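Ethanolamine kinase Pv091845 (Plasmodium vivax, PDB 2QG7) probably phosphorylates ethanolamine, the first of three steps that turn ethanolamine into phosphatidylethanolamine. Local coordinates at residues Ile148-Ile157 with Ile350-Met358. Residues are numbered along the deposited sequence; the frame is centred on the assembly and turned at random.
Sequences IINREREKKI and IDFEYSCPM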
ATOM      1  N   ILE D 148     -21.704 -10.641  -2.694  1.00 97.71           N
ATOM      2  CA  ILE D 148     -20.706 -11.061  -1.723  1.00 95.84           C
ATOM      3  C   ILE D 148     -21.308 -11.785  -0.510  1.00 94.41           C
ATOM      4  O   ILE D 148     -20.613 -12.584   0.143  1.00 94.51           O
ATOM      5  CB  ILE D 148     -19.852  -9.868  -1.268  1.00 95.87           C
ATOM      6  CG1 ILE D 148     -20.747  -8.709  -0.795  1.00 95.60           C
ATOM      7  CG2 ILE D 148     -18.942  -9.425  -2.419  1.00 95.93           C
ATOM      8  CD1 ILE D 148     -20.185  -7.964   0.427  1.00 96.25           C
ATOM      9  N   ILE D 149     -22.589 -11.500  -0.231  1.00 92.27           N
ATOM     10  CA  ILE D 149     -23.323 -12.064   0.922  1.00 90.08           C
ATOM     11  C   ILE D 149     -24.605 -12.813   0.510  1.00 88.68           C
ATOM     12  O   ILE D 149     -25.391 -12.331  -0.304  1.00 88.90           O
ATOM     13  CB  ILE D 149     -23.625 -10.984   2.012  1.00 89.79           C
ATOM     14  CG1 ILE D 149     -22.305 -10.395   2.565  1.00 88.66           C
ATOM     15  CG2 ILE D 149     -24.537 -11.565   3.115  1.00 89.27           C
ATOM     16  CD1 ILE D 149     -22.418  -9.080   3.325  1.00 87.39           C
ATOM     17  N   ASN D 150     -24.786 -14.006   1.059  1.00 86.77           N
ATOM     18  CA  ASN D 150     -26.016 -14.774   0.881  1.00 84.79           C
ATOM     19  C   ASN D 150     -26.870 -14.639   2.152  1.00 83.30           C
ATOM     20  O   ASN D 150     -26.575 -15.264   3.182  1.00 83.12           O
ATOM     21  CB  ASN D 150     -25.660 -16.237   0.609  1.00 84.92           C
ATOM     22  CG  ASN D 150     -26.784 -17.012  -0.038  1.00 84.85           C
ATOM     23  OD1 ASN D 150     -27.974 -16.799   0.282  1.00 84.55           O
ATOM     24  ND2 ASN D 150     -26.402 -17.958  -0.944  1.00 85.45           N
ATOM     25  N   ARG D 151     -27.909 -13.807   2.066  1.00 81.29           N
ATOM     26  CA  ARG D 151     -28.716 -13.385   3.222  1.00 79.35           C
ATOM     27  C   ARG D 151     -29.529 -14.512   3.833  1.00 78.47           C
ATOM     28  O   ARG D 151     -29.742 -14.535   5.045  1.00 78.34           O
ATOM     29  CB  ARG D 151     -29.653 -12.235   2.835  1.00 79.04           C
ATOM     30  CG  ARG D 151     -28.941 -10.963   2.349  1.00 78.13           C
ATOM     31  CD  ARG D 151     -28.245 -10.221   3.494  1.00 76.74           C
ATOM     32  NE  ARG D 151     -27.413  -9.109   3.021  1.00 76.31           N
ATOM     33  CZ  ARG D 151     -26.450  -8.524   3.741  1.00 76.83           C
ATOM     34  NH1 ARG D 151     -25.748  -7.518   3.213  1.00 76.52           N
ATOM     35  NH2 ARG D 151     -26.179  -8.945   4.988  1.00 75.77           N
ATOM     36  N   GLU D 152     -29.977 -15.434   2.979  1.00 77.28           N
ATOM     37  CA  GLU D 152     -30.766 -16.596   3.373  1.00 76.22           C
ATOM     38  C   GLU D 152     -29.910 -17.618   4.112  1.00 74.56           C
ATOM     39  O   GLU D 152     -30.358 -18.263   5.056  1.00 74.71           O
ATOM     40  CB  GLU D 152     -31.422 -17.244   2.147  1.00 76.95           C
ATOM     41  CG  GLU D 152     -32.306 -16.295   1.313  1.00 79.79           C
ATOM     42  CD  GLU D 152     -31.572 -15.718   0.077  1.00 84.80           C
ATOM     43  OE1 GLU D 152     -30.815 -16.466  -0.603  1.00 87.45           O
ATOM     44  OE2 GLU D 152     -31.767 -14.511  -0.236  1.00 86.85           O
ATOM     45  N   ARG D 153     -28.663 -17.748   3.675  1.00 72.98           N
ATOM     46  CA  ARG D 153     -27.665 -18.554   4.373  1.00 70.77           C
ATOM     47  C   ARG D 153     -27.182 -17.865   5.674  1.00 69.27           C
ATOM     48  O   ARG D 153     -26.967 -18.536   6.693  1.00 68.77           O
ATOM     49  CB  ARG D 153     -26.519 -18.878   3.408  1.00 70.95           C
ATOM     50  CG  ARG D 153     -25.484 -19.876   3.898  1.00 71.11           C
ATOM     51  CD  ARG D 153     -24.360 -19.141   4.614  1.00 72.43           C
ATOM     52  NE  ARG D 153     -23.480 -18.415   3.683  1.00 73.47           N
ATOM     53  CZ  ARG D 153     -22.875 -17.256   3.983  1.00 74.29           C
ATOM     54  NH1 ARG D 153     -22.073 -16.698   3.072  1.00 74.29           N
ATOM     55  NH2 ARG D 153     -23.084 -16.643   5.193  1.00 76.09           N
ATOM     56  N   GLU D 154     -27.039 -16.540   5.649  1.00 67.15           N
ATOM     57  CA  GLU D 154     -26.638 -15.799   6.838  1.00 65.84           C
ATOM     58  C   GLU D 154     -27.668 -15.912   7.963  1.00 64.93           C
ATOM     59  O   GLU D 154     -27.319 -15.900   9.146  1.00 63.48           O
ATOM     60  CB  GLU D 154     -26.377 -14.331   6.509  1.00 65.88           C
ATOM     61  CG  GLU D 154     -25.563 -13.647   7.587  1.00 67.59           C
ATOM     62  CD  GLU D 154     -25.737 -12.140   7.645  1.00 70.54           C
ATOM     63  OE1 GLU D 154     -25.231 -11.547   8.640  1.00 70.19           O
ATOM     64  OE2 GLU D 154     -26.362 -11.541   6.722  1.00 72.76           O
ATOM     65  N   LYS D 155     -28.938 -16.031   7.556  1.00 64.70           N
ATOM     66  CA  LYS D 155     -30.096 -16.092   8.440  1.00 63.77           C
ATOM     67  C   LYS D 155     -30.140 -17.418   9.209  1.00 63.01           C
ATOM     68  O   LYS D 155     -30.396 -17.441  10.426  1.00 63.26           O
ATOM     69  CB  LYS D 155     -31.372 -15.882   7.621  1.00 64.09           C
ATOM     70  CG  LYS D 155     -32.587 -15.471   8.446  1.00 65.70           C
ATOM     71  CD  LYS D 155     -33.782 -15.080   7.594  1.00 67.05           C
ATOM     72  CE  LYS D 155     -34.506 -16.327   7.100  1.00 71.16           C
ATOM     73  NZ  LYS D 155     -35.735 -16.026   6.280  1.00 71.88           N
ATOM     74  N   LYS D 156     -29.861 -18.504   8.497  1.00 62.22           N
ATOM     75  CA  LYS D 156     -29.790 -19.839   9.073  1.00 61.72           C
ATOM     76  C   LYS D 156     -28.652 -20.005  10.084  1.00 61.09           C
ATOM     77  O   LYS D 156     -28.875 -20.532  11.193  1.00 61.56           O
ATOM     78  CB  LYS D 156     -29.659 -20.867   7.964  1.00 61.82           C
ATOM     79  CG  LYS D 156     -30.879 -20.959   7.063  1.00 65.18           C
ATOM     80  CD  LYS D 156     -30.756 -22.106   6.037  1.00 66.50           C
ATOM     81  CE  LYS D 156     -31.938 -22.119   5.077  1.00 67.61           C
ATOM     82  NZ  LYS D 156     -33.183 -22.532   5.796  1.00 70.43           N
ATOM     83  N   ILE D 157     -27.450 -19.561   9.686  1.00 60.04           N
ATOM     84  CA  ILE D 157     -26.260 -19.540  10.534  1.00 58.75           C
ATOM     85  C   ILE D 157     -26.494 -18.757  11.825  1.00 59.34           C
ATOM     86  O   ILE D 157     -26.071 -19.188  12.905  1.00 59.50           O
ATOM     87  CB  ILE D 157     -25.015 -18.937   9.750  1.00 58.32           C
ATOM     88  CG1 ILE D 157     -24.685 -19.757   8.505  1.00 56.55           C
ATOM     89  CG2 ILE D 157     -23.786 -18.800  10.642  1.00 56.26           C
ATOM     90  CD1 ILE D 157     -24.119 -21.116   8.789  1.00 59.60           C
ATOM     91  N   ILE D 350     -18.643 -10.675  16.680  1.00 44.25           N
ATOM     92  CA  ILE D 350     -19.781 -10.031  15.991  1.00 43.99           C
ATOM     93  C   ILE D 350     -19.576 -10.145  14.491  1.00 45.05           C
ATOM     94  O   ILE D 350     -18.517 -10.541  14.019  1.00 45.81           O
ATOM     95  CB  ILE D 350     -19.976  -8.480  16.382  1.00 44.52           C
ATOM     96  CG1 ILE D 350     -18.702  -7.648  16.112  1.00 42.57           C
ATOM     97  CG2 ILE D 350     -20.468  -8.290  17.824  1.00 40.02           C
ATOM     98  CD1 ILE D 350     -18.962  -6.172  15.886  1.00 40.42           C
ATOM     99  N   ASP D 351     -20.606  -9.798  13.749  1.00 46.75           N
ATOM    100  CA  ASP D 351     -20.594  -9.743  12.297  1.00 48.58           C
ATOM    101  C   ASP D 351     -20.289 -11.071  11.601  1.00 49.02           C
ATOM    102  O   ASP D 351     -19.189 -11.311  11.077  1.00 49.98           O
ATOM    103  CB  ASP D 351     -19.718  -8.583  11.816  1.00 49.34           C
ATOM    104  CG  ASP D 351     -20.256  -7.940  10.541  1.00 54.86           C
ATOM    105  OD1 ASP D 351     -21.116  -8.561   9.818  1.00 56.33           O
ATOM    106  OD2 ASP D 351     -19.788  -6.803  10.248  1.00 60.69           O
ATOM    107  N   PHE D 352     -21.301 -11.926  11.572  1.00 49.36           N
ATOM    108  CA  PHE D 352     -21.187 -13.283  11.030  1.00 48.57           C
ATOM    109  C   PHE D 352     -21.738 -13.364   9.620  1.00 48.94           C
ATOM    110  O   PHE D 352     -22.337 -14.378   9.246  1.00 48.99           O
ATOM    111  CB  PHE D 352     -21.967 -14.252  11.931  1.00 48.43           C
ATOM    112  CG  PHE D 352     -21.465 -14.288  13.351  1.00 47.28           C
ATOM    113  CD1 PHE D 352     -22.013 -13.450  14.318  1.00 48.16           C
ATOM    114  CD2 PHE D 352     -20.442 -15.149  13.711  1.00 44.67           C
ATOM    115  CE1 PHE D 352     -21.527 -13.473  15.638  1.00 47.94           C
ATOM    116  CE2 PHE D 352     -19.960 -15.181  14.998  1.00 46.23           C
ATOM    117  CZ  PHE D 352     -20.501 -14.333  15.965  1.00 47.09           C
ATOM    118  N   GLU D 353     -21.545 -12.291   8.846  1.00 49.37           N
ATOM    119  CA  GLU D 353     -22.021 -12.250   7.452  1.00 50.20           C
ATOM    120  C   GLU D 353     -21.262 -13.168   6.505  1.00 49.22           C
ATOM    121  O   GLU D 353     -21.779 -13.509   5.455  1.00 49.58           O
ATOM    122  CB  GLU D 353     -22.082 -10.825   6.892  1.00 50.70           C
ATOM    123  CG  GLU D 353     -20.791 -10.011   6.940  1.00 56.42           C
ATOM    124  CD  GLU D 353     -21.018  -8.515   6.529  1.00 64.89           C
ATOM    125  OE1 GLU D 353     -20.022  -7.765   6.201  1.00 66.10           O
ATOM    126  OE2 GLU D 353     -22.217  -8.091   6.545  1.00 66.40           O
ATOM    127  N   TYR D 354     -20.042 -13.568   6.883  1.00 47.96           N
ATOM    128  CA  TYR D 354     -19.262 -14.487   6.056  1.00 47.22           C
ATOM    129  C   TYR D 354     -19.243 -15.898   6.590  1.00 47.06           C
ATOM    130  O   TYR D 354     -18.714 -16.785   5.936  1.00 47.79           O
ATOM    131  CB  TYR D 354     -17.847 -13.966   5.810  1.00 45.87           C
ATOM    132  CG  TYR D 354     -17.841 -12.621   5.136  1.00 44.09           C
ATOM    133  CD1 TYR D 354     -17.684 -11.452   5.879  1.00 42.80           C
ATOM    134  CD2 TYR D 354     -18.025 -12.511   3.762  1.00 41.10           C
ATOM    135  CE1 TYR D 354     -17.689 -10.225   5.270  1.00 41.11           C
ATOM    136  CE2 TYR D 354     -18.041 -11.287   3.148  1.00 40.74           C
ATOM    137  CZ  TYR D 354     -17.869 -10.155   3.902  1.00 41.33           C
ATOM    138  OH  TYR D 354     -17.892  -8.928   3.283  1.00 44.59           O
ATOM    139  N   SER D 355     -19.841 -16.095   7.763  1.00 47.95           N
ATOM    140  CA  SER D 355     -19.852 -17.388   8.457  1.00 48.38           C
ATOM    141  C   SER D 355     -20.474 -18.513   7.677  1.00 48.04           C
ATOM    142  O   SER D 355     -21.611 -18.420   7.194  1.00 48.50           O
ATOM    143  CB  SER D 355     -20.519 -17.263   9.810  1.00 48.25           C
ATOM    144  OG  SER D 355     -19.753 -16.389  10.608  1.00 51.07           O
ATOM    145  N   CYS D 356     -19.694 -19.573   7.540  1.00 47.86           N
ATOM    146  CA  CYS D 356     -20.136 -20.776   6.857  1.00 48.00           C
ATOM    147  C   CYS D 356     -19.143 -21.869   7.159  1.00 47.41           C
ATOM    148  O   CYS D 356     -18.138 -21.634   7.852  1.00 47.04           O
ATOM    149  CB  CYS D 356     -20.267 -20.558   5.349  1.00 49.01           C
ATOM    150  SG  CYS D 356     -18.780 -19.883   4.580  1.00 51.22           S
ATOM    151  N   PRO D 357     -19.470 -23.096   6.748  1.00 47.67           N
ATOM    152  CA  PRO D 357     -18.574 -24.231   6.999  1.00 47.46           C
ATOM    153  C   PRO D 357     -17.308 -24.210   6.146  1.00 47.26           C
ATOM    154  O   PRO D 357     -17.376 -24.277   4.950  1.00 48.11           O
ATOM    155  CB  PRO D 357     -19.461 -25.439   6.690  1.00 47.04           C
ATOM    156  CG  PRO D 357     -20.902 -24.883   6.644  1.00 46.70           C
ATOM    157  CD  PRO D 357     -20.756 -23.517   6.151  1.00 47.82           C
ATOM    158  N   MET D 358     -16.153 -24.100   6.779  1.00 47.93           N
ATOM    159  CA  MET D 358     -14.884 -24.121   6.066  1.00 47.72           C
ATOM    160  C   MET D 358     -13.908 -24.900   6.915  1.00 46.96           C
ATOM    161  O   MET D 358     -14.212 -25.199   8.060  1.00 47.78           O
ATOM    162  CB  MET D 358     -14.349 -22.686   5.909  1.00 47.60           C
ATOM    163  CG  MET D 358     -15.102 -21.818   4.941  1.00 48.88           C
ATOM    164  SD  MET D 358     -14.311 -20.227   4.595  1.00 50.36           S
ATOM    165  CE  MET D 358     -15.528 -19.548   3.462  1.00 44.08           C
TER
HETATM  166  O   HOH W   1     -24.700 -15.526  10.513  1.00 62.01           O
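R153 reaches from the first turns of helix 151-163 into the bend at 353-356. Its side chain leaves the helix with CG anti to the backbone N (chi1 -172°), then folds twice, at chi2 and chi3, which brings the guanidinium edge to E353 O. The bond from R153 NH2 to E353 O is weak at 3.4 Å, though nearly straight (167°); C356 CB lies over one face of the group, and Q226 takes NE. One turn on, I157 closes the tight, buried end: its CG1 sits 3.6 Å from S355 O and its CG2 3.7 Å from S355 CB, while S355 OG turns to the carbonyl of H294.

E154 runs alongside E353, its OE1 3.5 Å from E353 CA. The two carboxylates stay apart with their planes well turned (69°); E154 is held instead by salt bridges, OE2 to R151 NH2 (3.1 Å) and OE1 to R178. The methyl CD1 of I149 packs against the E353 carboxylate, 3.4 Å from OE2.

The fit is looser in two separate places. R151 NH2 stays 4.3 Å from E353 OE2, beyond a salt bridge; beside partly exposed F352, a water donates to both E154 O and F352 O, linking the backbones.

As in other members of the protein-kinase clan, helix 151-163 probably corresponds to helix C, packed on D351-F352-E353, which probably stands where the DFG motif would be.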